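Long-range contacts in prolyl oligopeptidase (Novosphingobium capsulatum, PDB 1YR2), which probably hydrolyses oligopeptides on the carboxyl side of proline and, less readily, alanine residues, as a serine peptidase of the S9A family: residues 464-469 and 552-557; 599-604 and 663-668. All coordinates share one frame; numbering follows the deposited sequence.

Contact 1. Residues 464-469 and 552-557; sequences VFYPSK and IAAGEW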
ATOM      1  N   VAL A 464       0.909 -14.876  14.112  1.00 11.17           N
ATOM      2  CA  VAL A 464       0.265 -16.048  14.656  1.00 12.73           C
ATOM      3  C   VAL A 464      -0.880 -16.421  13.749  1.00 12.66           C
ATOM      4  O   VAL A 464      -1.285 -15.656  12.885  1.00 11.73           O
ATOM      5  CB  VAL A 464      -0.228 -15.835  16.116  1.00 12.14           C
ATOM      6  CG1 VAL A 464       0.980 -15.485  17.004  1.00 14.20           C
ATOM      7  CG2 VAL A 464      -1.308 -14.747  16.208  1.00 13.79           C
ATOM      8  N   PHE A 465      -1.407 -17.607  13.954  1.00 13.45           N
ATOM      9  CA  PHE A 465      -2.571 -18.049  13.210  1.00 13.98           C
ATOM     10  C   PHE A 465      -3.559 -18.572  14.237  1.00 14.95           C
ATOM     11  O   PHE A 465      -3.266 -19.546  14.907  1.00 15.78           O
ATOM     12  CB  PHE A 465      -2.161 -19.156  12.220  1.00 15.11           C
ATOM     13  CG  PHE A 465      -1.108 -18.715  11.238  1.00 15.15           C
ATOM     14  CD1 PHE A 465       0.240 -18.820  11.549  1.00 16.60           C
ATOM     15  CD2 PHE A 465      -1.479 -18.188  10.004  1.00 15.03           C
ATOM     16  CE1 PHE A 465       1.224 -18.382  10.635  1.00 18.78           C
ATOM     17  CE2 PHE A 465      -0.518 -17.729   9.109  1.00 18.31           C
ATOM     18  CZ  PHE A 465       0.834 -17.819   9.417  1.00 17.43           C
ATOM     19  N   TYR A 466      -4.757 -18.004  14.297  1.00 14.20           N
ATOM     20  CA  TYR A 466      -5.716 -18.364  15.344  1.00 13.83           C
ATOM     21  C   TYR A 466      -7.019 -18.870  14.723  1.00 14.16           C
ATOM     22  O   TYR A 466      -7.405 -18.387  13.668  1.00 13.32           O
ATOM     23  CB  TYR A 466      -5.997 -17.124  16.199  1.00 14.03           C
ATOM     24  CG  TYR A 466      -6.731 -16.039  15.460  1.00 13.98           C
ATOM     25  CD1 TYR A 466      -8.145 -15.992  15.434  1.00 11.86           C
ATOM     26  CD2 TYR A 466      -6.043 -15.034  14.793  1.00 12.14           C
ATOM     27  CE1 TYR A 466      -8.818 -14.948  14.747  1.00 11.65           C
ATOM     28  CE2 TYR A 466      -6.721 -14.025  14.100  1.00 12.72           C
ATOM     29  CZ  TYR A 466      -8.097 -14.008  14.065  1.00 12.62           C
ATOM     30  OH  TYR A 466      -8.776 -13.005  13.398  1.00 12.67           O
ATOM     31  N   PRO A 467      -7.689 -19.838  15.365  1.00 15.37           N
ATOM     32  CA  PRO A 467      -8.979 -20.331  14.864  1.00 15.62           C
ATOM     33  C   PRO A 467     -10.151 -19.354  15.128  1.00 16.70           C
ATOM     34  O   PRO A 467     -10.314 -18.769  16.206  1.00 16.02           O
ATOM     35  CB  PRO A 467      -9.145 -21.720  15.555  1.00 15.96           C
ATOM     36  CG  PRO A 467      -8.382 -21.604  16.857  1.00 16.93           C
ATOM     37  CD  PRO A 467      -7.292 -20.495  16.635  1.00 15.36           C
ATOM     38  N   SER A 468     -10.933 -19.126  14.077  1.00 16.81           N
ATOM     39  CA  SER A 468     -12.166 -18.400  14.192  1.00 16.60           C
ATOM     40  C   SER A 468     -13.234 -19.399  14.671  1.00 16.92           C
ATOM     41  O   SER A 468     -12.930 -20.572  14.882  1.00 15.66           O
ATOM     42  CB  SER A 468     -12.532 -17.769  12.841  1.00 16.26           C
ATOM     43  OG  SER A 468     -13.651 -16.939  12.979  1.00 16.49           O
ATOM     44  N   LYS A 469     -14.456 -18.913  14.810  1.00 17.98           N
ATOM     45  CA  LYS A 469     -15.587 -19.688  15.300  1.00 19.27           C
ATOM     46  C   LYS A 469     -15.761 -21.004  14.567  1.00 18.87           C
ATOM     47  O   LYS A 469     -15.918 -22.051  15.184  1.00 17.06           O
ATOM     48  CB  LYS A 469     -16.871 -18.876  15.125  1.00 21.10           C
ATOM     49  CG  LYS A 469     -18.076 -19.526  15.738  1.00 24.28           C
ATOM     50  CD  LYS A 469     -19.187 -18.506  15.925  1.00 29.60           C
ATOM     51  CE  LYS A 469     -20.491 -19.191  16.355  1.00 31.10           C
ATOM     52  NZ  LYS A 469     -21.624 -18.367  15.841  1.00 34.45           N
ATOM     53  N   ILE A 552     -13.665 -10.672  16.283  1.00 11.62           N
ATOM     54  CA  ILE A 552     -13.964 -10.971  17.663  1.00 12.04           C
ATOM     55  C   ILE A 552     -13.019 -12.084  18.163  1.00 11.23           C
ATOM     56  O   ILE A 552     -12.497 -11.994  19.257  1.00 10.62           O
ATOM     57  CB  ILE A 552     -15.428 -11.385  17.778  1.00 12.34           C
ATOM     58  CG1 ILE A 552     -16.331 -10.146  17.793  1.00 14.12           C
ATOM     59  CG2 ILE A 552     -15.669 -12.154  19.050  1.00 13.20           C
ATOM     60  CD1 ILE A 552     -17.787 -10.493  17.497  1.00 14.72           C
ATOM     61  N   ALA A 553     -12.832 -13.141  17.388  1.00 10.60           N
ATOM     62  CA  ALA A 553     -11.907 -14.179  17.777  1.00 10.15           C
ATOM     63  C   ALA A 553     -10.461 -13.704  17.916  1.00 11.19           C
ATOM     64  O   ALA A 553      -9.713 -14.251  18.767  1.00 11.20           O
ATOM     65  CB  ALA A 553     -12.004 -15.381  16.820  1.00 11.79           C
ATOM     66  N   ALA A 554     -10.061 -12.700  17.120  1.00 10.79           N
ATOM     67  CA  ALA A 554      -8.740 -12.106  17.258  1.00 11.66           C
ATOM     68  C   ALA A 554      -8.610 -11.453  18.634  1.00 10.81           C
ATOM     69  O   ALA A 554      -7.596 -11.647  19.320  1.00 11.93           O
ATOM     70  CB  ALA A 554      -8.491 -11.011  16.174  1.00 12.09           C
ATOM     71  N   GLY A 555      -9.615 -10.646  19.001  1.00 11.28           N
ATOM     72  CA  GLY A 555      -9.669  -9.985  20.296  1.00 11.10           C
ATOM     73  C   GLY A 555      -9.618 -10.969  21.468  1.00 11.79           C
ATOM     74  O   GLY A 555      -8.826 -10.838  22.404  1.00 12.18           O
ATOM     75  N   GLU A 556     -10.387 -12.041  21.352  1.00 12.20           N
ATOM     76  CA  GLU A 556     -10.375 -13.092  22.360  1.00 13.26           C
ATOM     77  C   GLU A 556      -9.005 -13.754  22.516  1.00 13.54           C
ATOM     78  O   GLU A 556      -8.590 -14.061  23.625  1.00 14.07           O
ATOM     79  CB  GLU A 556     -11.472 -14.128  22.063  1.00 14.14           C
ATOM     80  CG  GLU A 556     -12.851 -13.542  22.271  1.00 16.64           C
ATOM     81  CD  GLU A 556     -13.983 -14.486  21.945  1.00 25.05           C
ATOM     82  OE1 GLU A 556     -13.903 -15.237  20.933  1.00 32.16           O
ATOM     83  OE2 GLU A 556     -14.959 -14.471  22.719  1.00 28.50           O
ATOM     84  N   TRP A 557      -8.341 -13.979  21.393  1.00 12.89           N
ATOM     85  CA  TRP A 557      -7.074 -14.686  21.326  1.00 12.46           C
ATOM     86  C   TRP A 557      -6.021 -13.859  22.039  1.00 13.07           C
ATOM     87  O   TRP A 557      -5.210 -14.386  22.789  1.00 13.11           O
ATOM     88  CB  TRP A 557      -6.638 -14.936  19.870  1.00 10.72           C
ATOM     89  CG  TRP A 557      -5.490 -15.839  19.766  1.00 11.07           C
ATOM     90  CD1 TRP A 557      -5.523 -17.194  19.606  1.00 11.38           C
ATOM     91  CD2 TRP A 557      -4.116 -15.481  19.887  1.00 13.39           C
ATOM     92  NE1 TRP A 557      -4.245 -17.683  19.576  1.00 10.96           N
ATOM     93  CE2 TRP A 557      -3.361 -16.658  19.749  1.00 12.98           C
ATOM     94  CE3 TRP A 557      -3.434 -14.258  20.083  1.00 13.51           C
ATOM     95  CZ2 TRP A 557      -1.959 -16.669  19.826  1.00 15.65           C
ATOM     96  CZ3 TRP A 557      -2.044 -14.266  20.148  1.00 15.36           C
ATOM     97  CH2 TRP A 557      -1.322 -15.470  20.060  1.00 15.26           C
TER
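The ring of Tyr-466 settles in the shallow hollow left by the small side chains of Ala-553 and Ala-554 on helix 544-560, one face over the CA of Ala-554, which sits 4.0 Å from the ring centroid. A first torsion of 67° lays the ring there while CB faces the indole of Trp-557. The CB of Ala-553 meets CE1 of Tyr-466 at 3.8 Å, and the CB of Ala-554 lies under the phenol tip. Further along, the indole of Trp-557 forms a broad, flat shelf. On its one face rest two bumps of the strand, CB of Tyr-466 over the five-membered ring, 3.4 Å from CD1 of Trp-557, and CG2 of Val-464 over the six-membered ring, 4.1 Å from its centroid. Strand 459-467 is the edge strand of the α/β-hydrolase sheet; the N-to-C directions of segments 464-467 and 552-557 differ by 113°. No hydrogen bond joins the two segments; the hydroxyl of Tyr-466 bonds to the backbone O of Asp-550, one turn earlier on the helix, and OG of Ser-468 to its carboxylate OD1. The join therefore depends on apolar and CH-pi packing, with polar ties at one end.

Contact 2. Residues 599-604 and 663-668; sequences VGVMDM and PGHSFK. Unlike the reference sequence in segment 663-668: Phe-667 (reference Leu).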
ATOM      1  N   VAL A 599     -15.049   7.077   9.444  1.00 12.94           N
ATOM      2  CA  VAL A 599     -15.813   7.124   8.205  1.00 14.39           C
ATOM      3  C   VAL A 599     -16.551   5.836   7.893  1.00 14.16           C
ATOM      4  O   VAL A 599     -16.480   5.295   6.755  1.00 14.22           O
ATOM      5  CB  VAL A 599     -14.938   7.640   6.994  1.00 14.70           C
ATOM      6  CG1 VAL A 599     -14.452   9.109   7.298  1.00 16.43           C
ATOM      7  CG2 VAL A 599     -13.737   6.784   6.739  1.00 16.77           C
ATOM      8  N   GLY A 600     -17.253   5.325   8.903  1.00 14.23           N
ATOM      9  CA  GLY A 600     -17.773   3.956   8.844  1.00 14.02           C
ATOM     10  C   GLY A 600     -19.094   3.935   8.076  1.00 13.73           C
ATOM     11  O   GLY A 600     -19.847   4.932   8.079  1.00 14.21           O
ATOM     12  N   VAL A 601     -19.350   2.845   7.376  1.00 13.70           N
ATOM     13  CA  VAL A 601     -20.651   2.602   6.746  1.00 15.26           C
ATOM     14  C   VAL A 601     -21.644   2.051   7.799  1.00 14.70           C
ATOM     15  O   VAL A 601     -21.803   0.852   7.939  1.00 17.29           O
ATOM     16  CB  VAL A 601     -20.515   1.607   5.533  1.00 15.50           C
ATOM     17  CG1 VAL A 601     -21.762   1.593   4.739  1.00 16.21           C
ATOM     18  CG2 VAL A 601     -19.320   1.993   4.629  1.00 17.84           C
ATOM     19  N   MET A 602     -22.310   2.932   8.525  1.00 14.34           N
ATOM     20  CA  MET A 602     -23.064   2.555   9.724  1.00 13.47           C
ATOM     21  C   MET A 602     -24.532   2.213   9.463  1.00 13.94           C
ATOM     22  O   MET A 602     -25.088   1.405  10.186  1.00 13.17           O
ATOM     23  CB  MET A 602     -22.931   3.635  10.806  1.00 13.80           C
ATOM     24  CG  MET A 602     -21.477   3.965  11.165  1.00 14.47           C
ATOM     25  SD  MET A 602     -20.444   2.441  11.477  1.00 18.48           S
ATOM     26  CE  MET A 602     -19.434   3.077  12.846  1.00 19.10           C
ATOM     27  N   ASP A 603     -25.126   2.802   8.424  1.00 13.81           N
ATOM     28  CA  ASP A 603     -26.473   2.444   8.029  1.00 13.52           C
ATOM     29  C   ASP A 603     -26.408   1.552   6.777  1.00 12.71           C
ATOM     30  O   ASP A 603     -26.310   2.013   5.646  1.00 13.00           O
ATOM     31  CB  ASP A 603     -27.324   3.685   7.801  1.00 14.57           C
ATOM     32  CG  ASP A 603     -28.810   3.335   7.547  1.00 15.17           C
ATOM     33  OD1 ASP A 603     -29.106   2.168   7.107  1.00 14.62           O
ATOM     34  OD2 ASP A 603     -29.729   4.164   7.718  1.00 14.80           O
ATOM     35  N   MET A 604     -26.403   0.263   7.025  1.00 11.97           N
ATOM     36  CA  MET A 604     -26.233  -0.755   5.993  1.00 12.55           C
ATOM     37  C   MET A 604     -27.527  -1.057   5.271  1.00 12.54           C
ATOM     38  O   MET A 604     -27.542  -1.867   4.339  1.00 14.50           O
ATOM     39  CB  MET A 604     -25.701  -2.027   6.651  1.00 12.09           C
ATOM     40  CG  MET A 604     -24.282  -1.901   7.164  1.00 12.19           C
ATOM     41  SD  MET A 604     -23.077  -1.481   5.884  1.00 15.79           S
ATOM     42  CE  MET A 604     -23.241  -2.818   4.749  1.00 15.04           C
ATOM     43  N   PRO A 663     -21.055  11.485   5.550  1.00 15.76           N
ATOM     44  CA  PRO A 663     -20.905  11.592   7.005  1.00 15.45           C
ATOM     45  C   PRO A 663     -22.174  11.273   7.767  1.00 15.33           C
ATOM     46  O   PRO A 663     -22.110  10.928   8.968  1.00 14.94           O
ATOM     47  CB  PRO A 663     -20.480  13.054   7.222  1.00 16.13           C
ATOM     48  CG  PRO A 663     -20.023  13.537   5.884  1.00 18.13           C
ATOM     49  CD  PRO A 663     -20.838  12.770   4.859  1.00 16.49           C
ATOM     50  N   GLY A 664     -23.323  11.360   7.100  1.00 14.10           N
ATOM     51  CA  GLY A 664     -24.566  10.991   7.705  1.00 13.30           C
ATOM     52  C   GLY A 664     -24.573   9.643   8.388  1.00 13.33           C
ATOM     53  O   GLY A 664     -25.297   9.475   9.361  1.00 14.12           O
ATOM     54  N   HIS A 665     -23.836   8.659   7.863  1.00 12.40           N
ATOM     55  CA  HIS A 665     -23.691   7.374   8.532  1.00 13.49           C
ATOM     56  C   HIS A 665     -23.170   7.585   9.970  1.00 12.74           C
ATOM     57  O   HIS A 665     -23.758   7.093  10.933  1.00 12.64           O
ATOM     58  CB  HIS A 665     -22.705   6.447   7.798  1.00 12.66           C
ATOM     59  CG  HIS A 665     -23.203   5.896   6.496  1.00 15.24           C
ATOM     60  ND1 HIS A 665     -24.125   4.872   6.424  1.00 12.64           N
ATOM     61  CD2 HIS A 665     -22.865   6.197   5.212  1.00 15.21           C
ATOM     62  CE1 HIS A 665     -24.352   4.587   5.153  1.00 15.52           C
ATOM     63  NE2 HIS A 665     -23.577   5.357   4.394  1.00 14.49           N
ATOM     64  N   SER A 666     -22.052   8.287  10.089  1.00 12.14           N
ATOM     65  CA  SER A 666     -21.433   8.549  11.389  1.00 12.69           C
ATOM     66  C   SER A 666     -22.303   9.438  12.289  1.00 13.41           C
ATOM     67  O   SER A 666     -22.372   9.261  13.480  1.00 12.35           O
ATOM     68  CB  SER A 666     -20.063   9.171  11.204  1.00 13.40           C
ATOM     69  OG  SER A 666     -19.104   8.237  10.775  1.00 13.50           O
ATOM     70  N   PHE A 667     -22.953  10.429  11.698  1.00 13.58           N
ATOM     71  CA  PHE A 667     -23.772  11.329  12.449  1.00 12.22           C
ATOM     72  C   PHE A 667     -24.928  10.551  13.062  1.00 12.56           C
ATOM     73  O   PHE A 667     -25.205  10.716  14.254  1.00 13.11           O
ATOM     74  CB  PHE A 667     -24.337  12.439  11.555  1.00 11.84           C
ATOM     75  CG  PHE A 667     -23.316  13.417  10.982  1.00 10.20           C
ATOM     76  CD1 PHE A 667     -21.965  13.416  11.337  1.00 11.10           C
ATOM     77  CD2 PHE A 667     -23.766  14.362  10.036  1.00 12.15           C
ATOM     78  CE1 PHE A 667     -21.099  14.282  10.770  1.00 12.47           C
ATOM     79  CE2 PHE A 667     -22.895  15.267   9.464  1.00 15.51           C
ATOM     80  CZ  PHE A 667     -21.573  15.262   9.844  1.00 14.55           C
ATOM     81  N   LYS A 668     -25.647   9.732  12.288  1.00 12.72           N
ATOM     82  CA  LYS A 668     -26.847   9.021  12.815  1.00 13.03           C
ATOM     83  C   LYS A 668     -26.442   7.980  13.843  1.00 13.10           C
ATOM     84  O   LYS A 668     -27.132   7.784  14.843  1.00 12.54           O
ATOM     85  CB  LYS A 668     -27.617   8.316  11.683  1.00 13.40           C
ATOM     86  CG  LYS A 668     -28.302   9.322  10.732  1.00 16.79           C
ATOM     87  CD  LYS A 668     -29.455   8.674   9.968  1.00 17.76           C
ATOM     88  CE  LYS A 668     -29.060   7.365   9.347  1.00 15.56           C
ATOM     89  NZ  LYS A 668     -30.107   6.874   8.428  1.00 14.42           N
TER
HETATM   90  O   HOH W   1     -19.578   7.832   8.247  1.00 17.72           O
HETATM   91  O   HOH W   2     -17.459   6.146  11.650  1.00 21.82           O
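His-665, near the start of helix 664-675, inserts its imidazole into the loop that follows strand 594-598 of the α/β-hydrolase domain. Its CB lies 3.2 Å from the O of Gly-600, and CG sits beside the N of Met-602. The first torsion, with CG anti to the carbonyl carbon, carries the ring to the loop, and chi2 (-76°) turns ND1 to accept a hydrogen bond from the N of Asp-603, at 3.0 Å. The bond bends little, at 161°, and the donor lies 14° out of the ring plane. ND1 is thus an acceptor, which implies that any proton on a neutral ring sits on NE2. CE1 comes next to the O of Asp-603, while NE2 lies nearest CG1 of Val-601, whose CA covers one face of the ring. CB of Met-602 lies against the backbone O of His-665. One turn on, OD2 of Asp-603 forms a salt bridge with NZ of Lys-668, 2.8 Å, using its anti lone pair; Glu-65 and Asp-59 share that amino group and probably keep it charged. OD1 of Asp-603 accepts from the N of Leu-605 within the loop. On the other flank, two waters join the segments: one donates to the O of Gly-600, the other accepts from its N, 2.9 Å away, and OG of Ser-666 binds both.

Both contacts belong to the α/β-hydrolase domain and its one mixed sheet. Contact 1 packs a helix on the outermost strand, 459-467, whereas contact 2 ties one to the loop leaving strand 594-598, with Ser-666 also touching strands 649-654 and 683-687. Their centres are 27 Å apart, and their nearest atoms about 14 Å, so they do not touch. They differ in chemistry: apolar packing joins the first, while hydrogen bonds, a salt bridge and waters join the second. Contact 2 adjoins the probable active site through Val-599, whose side chain touches Ser-575, probably the nucleophile of a GxSxG elbow, and Asp-658, probably the triad acid as in related prolyl oligopeptidases.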